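Local coordinates for aromatic-L-amino-acid decarboxylase (Catharanthus roseus, PDB 6EEW), which catalyses the pyridoxal 5'-phosphate-dependent decarboxylation of L-tryptophan to tryptamine and of 5-hydroxy-L-tryptophan to serotonin, working as a homodimer, at the interface of chains A and B. Residues are numbered along the deposited sequence; one frame, centred on the assembly and turned at random. Chains: chain A/B, Aromatic-L-amino-acid decarboxylase.

The four contacts sample one two-fold symmetric dimer interface, so each recurs with the chains exchanged. Contacts 1 and 3 are neighbours, their C-alpha centres about 12 Å apart, and share helix 375-409 of chain A, which receives the N-terminal segment of chain B in contact 1 and the B:Ala67-B:Pro68 stretch in contact 3. Contacts 2 and 4 lie about 21 Å apart and are joined through helix 107-119 of chain B, which carries contact 4 and leads into contact 2. Contacts 3 and 4, about 33 Å apart, show how widely the subunits are clasped. Contact 2 also includes residues of the tryptophan pockets.

Contact 1: the interface of chains A and B. Residues chain A 322, 385, 389, 393; chain B 19, 21.
An extended N-terminal segment of one subunit lies against a long helix of the other here, a largely apolar arm-to-helix contact that helps hold the homodimer together. B:Phe19, the first ordered residue of its chain, inserts its ring among A:Tyr385, A:Asn389 and A:His393, spaced one turn apart on helix 375-409. The two aromatic rings meet edge to face, their planes 69° apart: the rim of B:Phe19 points at the tyrosine, with CE1 3.4 Å from A:Tyr385 CD1. One face of the phenylalanine is capped by A:Asn389, whose CB sits 3.8 Å above the ring centre and whose carboxamide lies nearly parallel to the ring, 13° from its plane. That amide is steadied from within the helix, ND2 donating to the backbone O of A:Tyr385 at 2.7 Å. At another stretch of the rim, A:His393 CB approaches B:Phe19 CE2 at 3.9 Å, in the plane of the ring. With CG anti to the backbone N (chi1 168°), B:Phe19 directs its ring inward to the helix. Two residues on, B:Pro21 crosses A:Leu322 at about a right angle, CG meeting the leucine CD2 at 4.0 Å. A:Leu322 CD2 also lies over one face of the A:His393 imidazole, toward its rim, tying the two apolar contacts together. The site thus docks the ordered N-terminal end of one chain onto its partner, close to the segment that follows the cofactor-binding A:Lys319.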
loop_
_atom_site.group_PDB
_atom_site.type_symbol
_atom_site.label_atom_id
_atom_site.label_comp_id
_atom_site.label_asym_id
_atom_site.label_seq_id
_atom_site.Cartn_x
_atom_site.Cartn_y
_atom_site.Cartn_z
ATOM N N LEU A 322 -17.601 -0.630 -3.684
ATOM C CA LEU A 322 -17.597 -2.056 -3.974
ATOM C C LEU A 322 -16.201 -2.602 -4.283
ATOM O O LEU A 322 -16.070 -3.726 -4.790
ATOM C CB LEU A 322 -18.554 -2.360 -5.127
ATOM C CG LEU A 322 -19.904 -1.620 -5.099
ATOM C CD1 LEU A 322 -20.665 -1.923 -6.370
ATOM C CD2 LEU A 322 -20.734 -2.028 -3.884
ATOM N N TYR A 385 -21.046 -3.611 -13.739
ATOM C CA TYR A 385 -22.269 -3.058 -13.185
ATOM C C TYR A 385 -22.833 -1.874 -13.954
ATOM O O TYR A 385 -24.061 -1.760 -14.059
ATOM C CB TYR A 385 -22.046 -2.682 -11.714
ATOM C CG TYR A 385 -21.626 -3.910 -10.934
ATOM C CD1 TYR A 385 -22.308 -5.114 -11.096
ATOM C CD2 TYR A 385 -20.533 -3.893 -10.078
ATOM C CE1 TYR A 385 -21.930 -6.256 -10.406
ATOM C CE2 TYR A 385 -20.150 -5.032 -9.382
ATOM C CZ TYR A 385 -20.849 -6.209 -9.545
ATOM O OH TYR A 385 -20.464 -7.348 -8.861
ATOM N N ASN A 389 -26.297 1.234 -12.407
ATOM C CA ASN A 389 -26.360 0.351 -11.242
ATOM C C ASN A 389 -25.508 0.854 -10.081
ATOM O O ASN A 389 -25.905 0.713 -8.917
ATOM C CB ASN A 389 -25.928 -1.055 -11.633
ATOM C CG ASN A 389 -26.987 -1.773 -12.413
ATOM O OD1 ASN A 389 -28.169 -1.648 -12.105
ATOM N ND2 ASN A 389 -26.581 -2.521 -13.433
ATOM N N HIS A 393 -26.839 1.646 -6.343
ATOM C CA HIS A 393 -26.262 1.138 -5.102
ATOM C C HIS A 393 -26.079 2.259 -4.078
ATOM O O HIS A 393 -26.488 2.143 -2.904
ATOM C CB HIS A 393 -24.936 0.450 -5.438
ATOM C CG HIS A 393 -23.858 0.667 -4.426
ATOM N ND1 HIS A 393 -23.874 0.083 -3.177
ATOM C CD2 HIS A 393 -22.721 1.402 -4.484
ATOM C CE1 HIS A 393 -22.791 0.445 -2.512
ATOM N NE2 HIS A 393 -22.080 1.256 -3.279
ATOM N N PHE B 19 -30.683 -4.732 -7.322
ATOM C CA PHE B 19 -29.282 -4.883 -7.714
ATOM C C PHE B 19 -28.409 -5.330 -6.530
ATOM O O PHE B 19 -28.258 -4.606 -5.542
ATOM C CB PHE B 19 -28.766 -3.571 -8.321
ATOM C CG PHE B 19 -27.272 -3.523 -8.488
ATOM C CD1 PHE B 19 -26.622 -4.428 -9.314
ATOM C CD2 PHE B 19 -26.518 -2.560 -7.829
ATOM C CE1 PHE B 19 -25.246 -4.385 -9.465
ATOM C CE2 PHE B 19 -25.144 -2.509 -7.977
ATOM C CZ PHE B 19 -24.506 -3.422 -8.799
ATOM N N PRO B 21 -24.645 -6.507 -5.707
ATOM C CA PRO B 21 -23.260 -6.744 -6.151
ATOM C C PRO B 21 -22.634 -7.997 -5.553
ATOM O O PRO B 21 -21.719 -8.567 -6.166
ATOM C CB PRO B 21 -22.519 -5.482 -5.686
ATOM C CG PRO B 21 -23.348 -4.953 -4.532
ATOM C CD PRO B 21 -24.773 -5.300 -4.868
#

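Contact 2: the interface of chains A and B. Residues chain A 89-90, 92, 325; chain B 120-122, 128.
Two loops of chain A, one holding A:Met89 to A:Trp92 and the other A:Leu325, close on the chain B loop that follows helix 107-119 and continues to B:Ser128. The indole of A:Trp92 is gripped through both its face and its edge. B:Val122 lays CG2 over the six-membered ring, 3.7 Å from its centroid and displaced toward the rim, while CB of the same valine touches CZ2. At the edge, the indole NE1 donates to the backbone O of B:Ser128 at 3.1 Å, with 161° at the hydrogen; the acceptor lies in the ring plane and should therefore restrain its rotation. Behind this bond, B:Ser128 OG donates on a lone pair of the B:Val122 carbonyl, bracing the two parts of the loop against each other. B:Ser121 packs against the pyrrole side of the indole and meets the methyl group of A:Met89, whose chain bends at its second and third torsions. Since A:Trp92 and B:Val122 line tryptophan pockets, the contact joins both subunits at the ligand-binding region. Farther along, a first torsion of -162° swings the B:Asn120 amide away from its own backbone N and toward A:Leu325. B:Asn120 OD1 accepts from the backbone N of A:Leu325 at 3.0 Å, the donor tilted 19° from the carbonyl plane.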
loop_
_atom_site.group_PDB
_atom_site.type_symbol
_atom_site.label_atom_id
_atom_site.label_comp_id
_atom_site.label_asym_id
_atom_site.label_seq_id
_atom_site.Cartn_x
_atom_site.Cartn_y
_atom_site.Cartn_z
ATOM N N MET A 89 -12.390 -12.567 14.670
ATOM C CA MET A 89 -12.552 -11.477 13.722
ATOM C C MET A 89 -13.732 -10.596 14.106
ATOM O O MET A 89 -14.753 -11.080 14.600
ATOM C CB MET A 89 -12.796 -12.038 12.318
ATOM C CG MET A 89 -11.661 -12.858 11.770
ATOM S SD MET A 89 -10.317 -11.810 11.192
ATOM C CE MET A 89 -11.102 -10.995 9.804
ATOM N N THR A 90 -13.590 -9.293 13.843
ATOM C CA THR A 90 -14.747 -8.409 13.740
ATOM C C THR A 90 -15.268 -8.525 12.321
ATOM O O THR A 90 -14.532 -8.255 11.367
ATOM C CB THR A 90 -14.398 -6.956 14.068
ATOM O OG1 THR A 90 -14.093 -6.830 15.460
ATOM C CG2 THR A 90 -15.560 -6.033 13.745
ATOM N N TRP A 92 -16.572 -7.416 9.467
ATOM C CA TRP A 92 -16.878 -6.264 8.633
ATOM C C TRP A 92 -17.853 -6.604 7.513
ATOM O O TRP A 92 -18.519 -5.703 6.992
ATOM C CB TRP A 92 -15.590 -5.680 8.038
ATOM C CG TRP A 92 -14.778 -4.838 8.991
ATOM C CD1 TRP A 92 -14.004 -5.279 10.022
ATOM C CD2 TRP A 92 -14.665 -3.407 8.988
ATOM N NE1 TRP A 92 -13.413 -4.212 10.663
ATOM C CE2 TRP A 92 -13.804 -3.053 10.046
ATOM C CE3 TRP A 92 -15.206 -2.390 8.192
ATOM C CZ2 TRP A 92 -13.479 -1.729 10.333
ATOM C CZ3 TRP A 92 -14.876 -1.076 8.473
ATOM C CH2 TRP A 92 -14.030 -0.760 9.541
ATOM N N LEU A 325 -10.546 -3.538 -0.016
ATOM C CA LEU A 325 -9.262 -2.949 0.356
ATOM C C LEU A 325 -8.152 -3.629 -0.434
ATOM O O LEU A 325 -8.182 -4.845 -0.627
ATOM C CB LEU A 325 -8.992 -3.116 1.851
ATOM C CG LEU A 325 -9.585 -2.122 2.848
ATOM C CD1 LEU A 325 -11.082 -2.374 3.025
ATOM C CD2 LEU A 325 -8.836 -2.180 4.175
ATOM N N ASN B 120 -12.048 -8.994 4.141
ATOM C CA ASN B 120 -12.075 -7.543 3.912
ATOM C C ASN B 120 -12.249 -6.753 5.208
ATOM O O ASN B 120 -13.037 -5.807 5.290
ATOM C CB ASN B 120 -13.160 -7.159 2.902
ATOM C CG ASN B 120 -12.942 -5.773 2.309
ATOM O OD1 ASN B 120 -11.812 -5.382 1.995
ATOM N ND2 ASN B 120 -14.028 -5.020 2.154
ATOM N N SER B 121 -11.487 -7.132 6.225
ATOM C CA SER B 121 -11.463 -6.406 7.486
ATOM C C SER B 121 -10.437 -5.272 7.456
ATOM O O SER B 121 -9.509 -5.257 6.644
ATOM C CB SER B 121 -11.154 -7.350 8.645
ATOM O OG SER B 121 -9.888 -7.941 8.452
ATOM N N VAL B 122 -10.638 -4.301 8.344
ATOM C CA VAL B 122 -9.759 -3.152 8.501
ATOM C C VAL B 122 -9.184 -3.227 9.902
ATOM O O VAL B 122 -9.905 -3.000 10.883
ATOM C CB VAL B 122 -10.498 -1.831 8.285
ATOM C CG1 VAL B 122 -9.510 -0.684 8.167
ATOM C CG2 VAL B 122 -11.384 -1.933 7.049
ATOM N N SER B 128 -10.760 -3.490 16.145
ATOM C CA SER B 128 -11.417 -3.611 14.844
ATOM C C SER B 128 -11.137 -4.934 14.151
ATOM O O SER B 128 -11.583 -5.101 13.011
ATOM C CB SER B 128 -11.013 -2.463 13.924
ATOM O OG SER B 128 -9.678 -2.612 13.482
#

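Contact 3: the interface of chains A and B. Residues chain A 142, 146, 382, 386-387; chain B 67-68.
A short loop-to-helix interface fastens B:Ala67 and B:Pro68 onto helices 130-146 and 375-409 of chain A, adding to the grip between subunits of this group II, pyridoxal-phosphate-dependent decarboxylase. The backbone of B:Ala67 lies over one face of the A:Trp142 indole: CA stands 3.6 Å from the centroid of the six-membered ring, and the amide N rides above the same face, toward the rim. A chi1 of -83° helps to turn the indole face toward the loop. The methyl CB of B:Ala67 lies over the rim of that face, touching A:Trp142 CE3 at 3.4 Å and, one turn along helix 130-146, A:Ile146 CD1 at 3.7 Å. B:Pro68 stands roughly perpendicular to the A:Trp142 side chain, its ring CD against CZ3 at 3.8 Å. On the side of helix 375-409, the backbone O of B:Pro68 accepts a hydrogen bond from A:Val387 N at 3.0 Å. A:Val387 CG2 flanks B:Pro68 O at 3.5 Å. A:Gly386 brings its CA close to the same oxygen, and B:Pro68 CG rests beside the backbone O of A:Leu382, one turn earlier.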
loop_
_atom_site.group_PDB
_atom_site.type_symbol
_atom_site.label_atom_id
_atom_site.label_comp_id
_atom_site.label_asym_id
_atom_site.label_seq_id
_atom_site.Cartn_x
_atom_site.Cartn_y
_atom_site.Cartn_z
ATOM N N TRP A 142 -12.142 7.425 -17.004
ATOM C CA TRP A 142 -13.532 6.981 -16.878
ATOM C C TRP A 142 -14.165 7.529 -15.618
ATOM O O TRP A 142 -15.229 8.159 -15.647
ATOM C CB TRP A 142 -13.609 5.457 -16.816
ATOM C CG TRP A 142 -13.591 4.788 -18.115
ATOM C CD1 TRP A 142 -13.165 5.302 -19.289
ATOM C CD2 TRP A 142 -14.001 3.448 -18.378
ATOM N NE1 TRP A 142 -13.287 4.362 -20.293
ATOM C CE2 TRP A 142 -13.808 3.215 -19.755
ATOM C CE3 TRP A 142 -14.532 2.426 -17.586
ATOM C CZ2 TRP A 142 -14.122 2.001 -20.362
ATOM C CZ3 TRP A 142 -14.848 1.215 -18.185
ATOM C CH2 TRP A 142 -14.646 1.013 -19.564
ATOM N N ILE A 146 -17.307 10.137 -14.911
ATOM C CA ILE A 146 -18.515 9.849 -14.144
ATOM C C ILE A 146 -18.687 10.908 -13.066
ATOM O O ILE A 146 -19.785 11.431 -12.850
ATOM C CB ILE A 146 -18.468 8.428 -13.549
ATOM C CG1 ILE A 146 -18.518 7.368 -14.651
ATOM C CG2 ILE A 146 -19.645 8.185 -12.636
ATOM C CD1 ILE A 146 -17.863 6.065 -14.229
ATOM N N LEU A 382 -16.658 -1.189 -12.973
ATOM C CA LEU A 382 -17.352 -0.313 -13.904
ATOM C C LEU A 382 -18.004 -1.113 -15.026
ATOM O O LEU A 382 -19.204 -0.962 -15.298
ATOM C CB LEU A 382 -16.376 0.727 -14.439
ATOM C CG LEU A 382 -15.912 1.520 -13.221
ATOM C CD1 LEU A 382 -14.711 2.373 -13.568
ATOM C CD2 LEU A 382 -17.055 2.382 -12.720
ATOM N N GLY A 386 -22.005 -1.013 -14.540
ATOM C CA GLY A 386 -22.563 0.137 -15.212
ATOM C C GLY A 386 -22.820 1.292 -14.272
ATOM O O GLY A 386 -23.110 1.108 -13.078
ATOM N N VAL A 387 -22.701 2.500 -14.824
ATOM C CA VAL A 387 -22.936 3.717 -14.053
ATOM C C VAL A 387 -24.318 3.713 -13.415
ATOM O O VAL A 387 -24.475 4.107 -12.250
ATOM C CB VAL A 387 -22.743 4.943 -14.957
ATOM C CG1 VAL A 387 -22.992 6.211 -14.173
ATOM C CG2 VAL A 387 -21.327 4.915 -15.522
ATOM N N ALA B 67 -16.994 5.053 -19.388
ATOM C CA ALA B 67 -17.536 3.854 -18.774
ATOM C C ALA B 67 -18.960 3.598 -19.257
ATOM O O ALA B 67 -19.698 4.532 -19.600
ATOM C CB ALA B 67 -17.521 3.971 -17.249
ATOM N N PRO B 68 -19.376 2.342 -19.291
ATOM C CA PRO B 68 -20.704 2.031 -19.821
ATOM C C PRO B 68 -21.807 2.385 -18.837
ATOM O O PRO B 68 -21.709 2.123 -17.634
ATOM C CB PRO B 68 -20.642 0.520 -20.070
ATOM C CG PRO B 68 -19.624 0.021 -19.113
ATOM C CD PRO B 68 -18.588 1.129 -19.000
#

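Contact 4: the interface of chains A and B. Residues chain A 30-31, 34, 74; chain B 107, 111.
B:Leu111 presses into the surface of helix 24-44 of chain A, forming the tightly packed part of a helix-to-helix contact in the homodimer, whereas the polar pair B:Ser107 and A:Gln30 makes a sparser contact beside it. The leucine branches divide their work. B:Leu111 CD2 sits against the helix itself, 3.6 Å from A:Ala31 CA and equally near A:Met34 CB, while its CD1 faces A:Gln30 CB and reaches tip to tip toward A:Leu74 CD2 at 4.0 Å. A:Met34 folds back over the root of the leucine: bends at the second and third torsions (65° and 78°) carry its terminal methyl CE to B:Leu111 CB, 3.6 Å away. The leucine is consequently held from its base as well as from its branches. On the sparser side, A:Gln30 extends beyond CG and offers its carboxamide OE1 to the hydroxyl of B:Ser107. B:Ser107 OG donates to A:Gln30 OE1 at 3.1 Å, but from 46° above the carbonyl plane, an off-lone-pair approach that probably makes the bond weaker. B:Ser107 begins helix 107-119 and B:Leu111 lies one turn farther along it; opposite them, A:Gln30, A:Ala31 and A:Met34 occupy adjoining turns of helix 24-44, while A:Leu74 comes from the start of helix 74-85.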
loop_
_atom_site.group_PDB
_atom_site.type_symbol
_atom_site.label_atom_id
_atom_site.label_comp_id
_atom_site.label_asym_id
_atom_site.label_seq_id
_atom_site.Cartn_x
_atom_site.Cartn_y
_atom_site.Cartn_z
ATOM N N GLN A 30 -6.625 -26.376 -4.661
ATOM C CA GLN A 30 -6.689 -25.652 -3.397
ATOM C C GLN A 30 -7.495 -24.366 -3.535
ATOM O O GLN A 30 -8.282 -24.014 -2.643
ATOM C CB GLN A 30 -5.277 -25.366 -2.895
ATOM C CG GLN A 30 -4.434 -26.624 -2.718
ATOM C CD GLN A 30 -3.015 -26.324 -2.258
ATOM O OE1 GLN A 30 -2.654 -25.167 -2.028
ATOM N NE2 GLN A 30 -2.195 -27.368 -2.133
ATOM N N ALA A 31 -7.323 -23.653 -4.649
ATOM C CA ALA A 31 -8.056 -22.408 -4.835
ATOM C C ALA A 31 -9.556 -22.665 -4.963
ATOM O O ALA A 31 -10.362 -21.914 -4.404
ATOM C CB ALA A 31 -7.518 -21.651 -6.050
ATOM N N MET A 34 -10.801 -23.020 -1.536
ATOM C CA MET A 34 -10.919 -21.753 -0.820
ATOM C C MET A 34 -12.113 -20.936 -1.306
ATOM O O MET A 34 -12.713 -20.188 -0.525
ATOM C CB MET A 34 -9.648 -20.926 -0.971
ATOM C CG MET A 34 -9.683 -19.625 -0.171
ATOM S SD MET A 34 -9.750 -19.936 1.616
ATOM C CE MET A 34 -8.044 -20.347 1.968
ATOM N N LEU A 74 -3.140 -28.927 4.826
ATOM C CA LEU A 74 -4.064 -27.808 4.678
ATOM C C LEU A 74 -5.324 -28.012 5.510
ATOM O O LEU A 74 -5.900 -27.037 5.992
ATOM C CB LEU A 74 -4.411 -27.588 3.204
ATOM C CG LEU A 74 -5.328 -26.413 2.867
ATOM C CD1 LEU A 74 -4.732 -25.135 3.376
ATOM C CD2 LEU A 74 -5.518 -26.311 1.370
ATOM N N SER B 107 0.982 -21.312 -3.947
ATOM C CA SER B 107 -0.464 -21.443 -3.821
ATOM C C SER B 107 -0.929 -21.146 -2.398
ATOM O O SER B 107 -2.023 -20.590 -2.203
ATOM C CB SER B 107 -0.909 -22.833 -4.265
ATOM O OG SER B 107 -0.266 -23.821 -3.495
ATOM N N LEU B 111 -3.962 -18.549 -1.493
ATOM C CA LEU B 111 -5.115 -18.780 -0.628
ATOM C C LEU B 111 -5.188 -17.726 0.457
ATOM O O LEU B 111 -6.281 -17.259 0.806
ATOM C CB LEU B 111 -5.087 -20.168 0.008
ATOM C CG LEU B 111 -5.115 -21.363 -0.932
ATOM C CD1 LEU B 111 -5.237 -22.645 -0.108
ATOM C CD2 LEU B 111 -6.205 -21.271 -1.960
#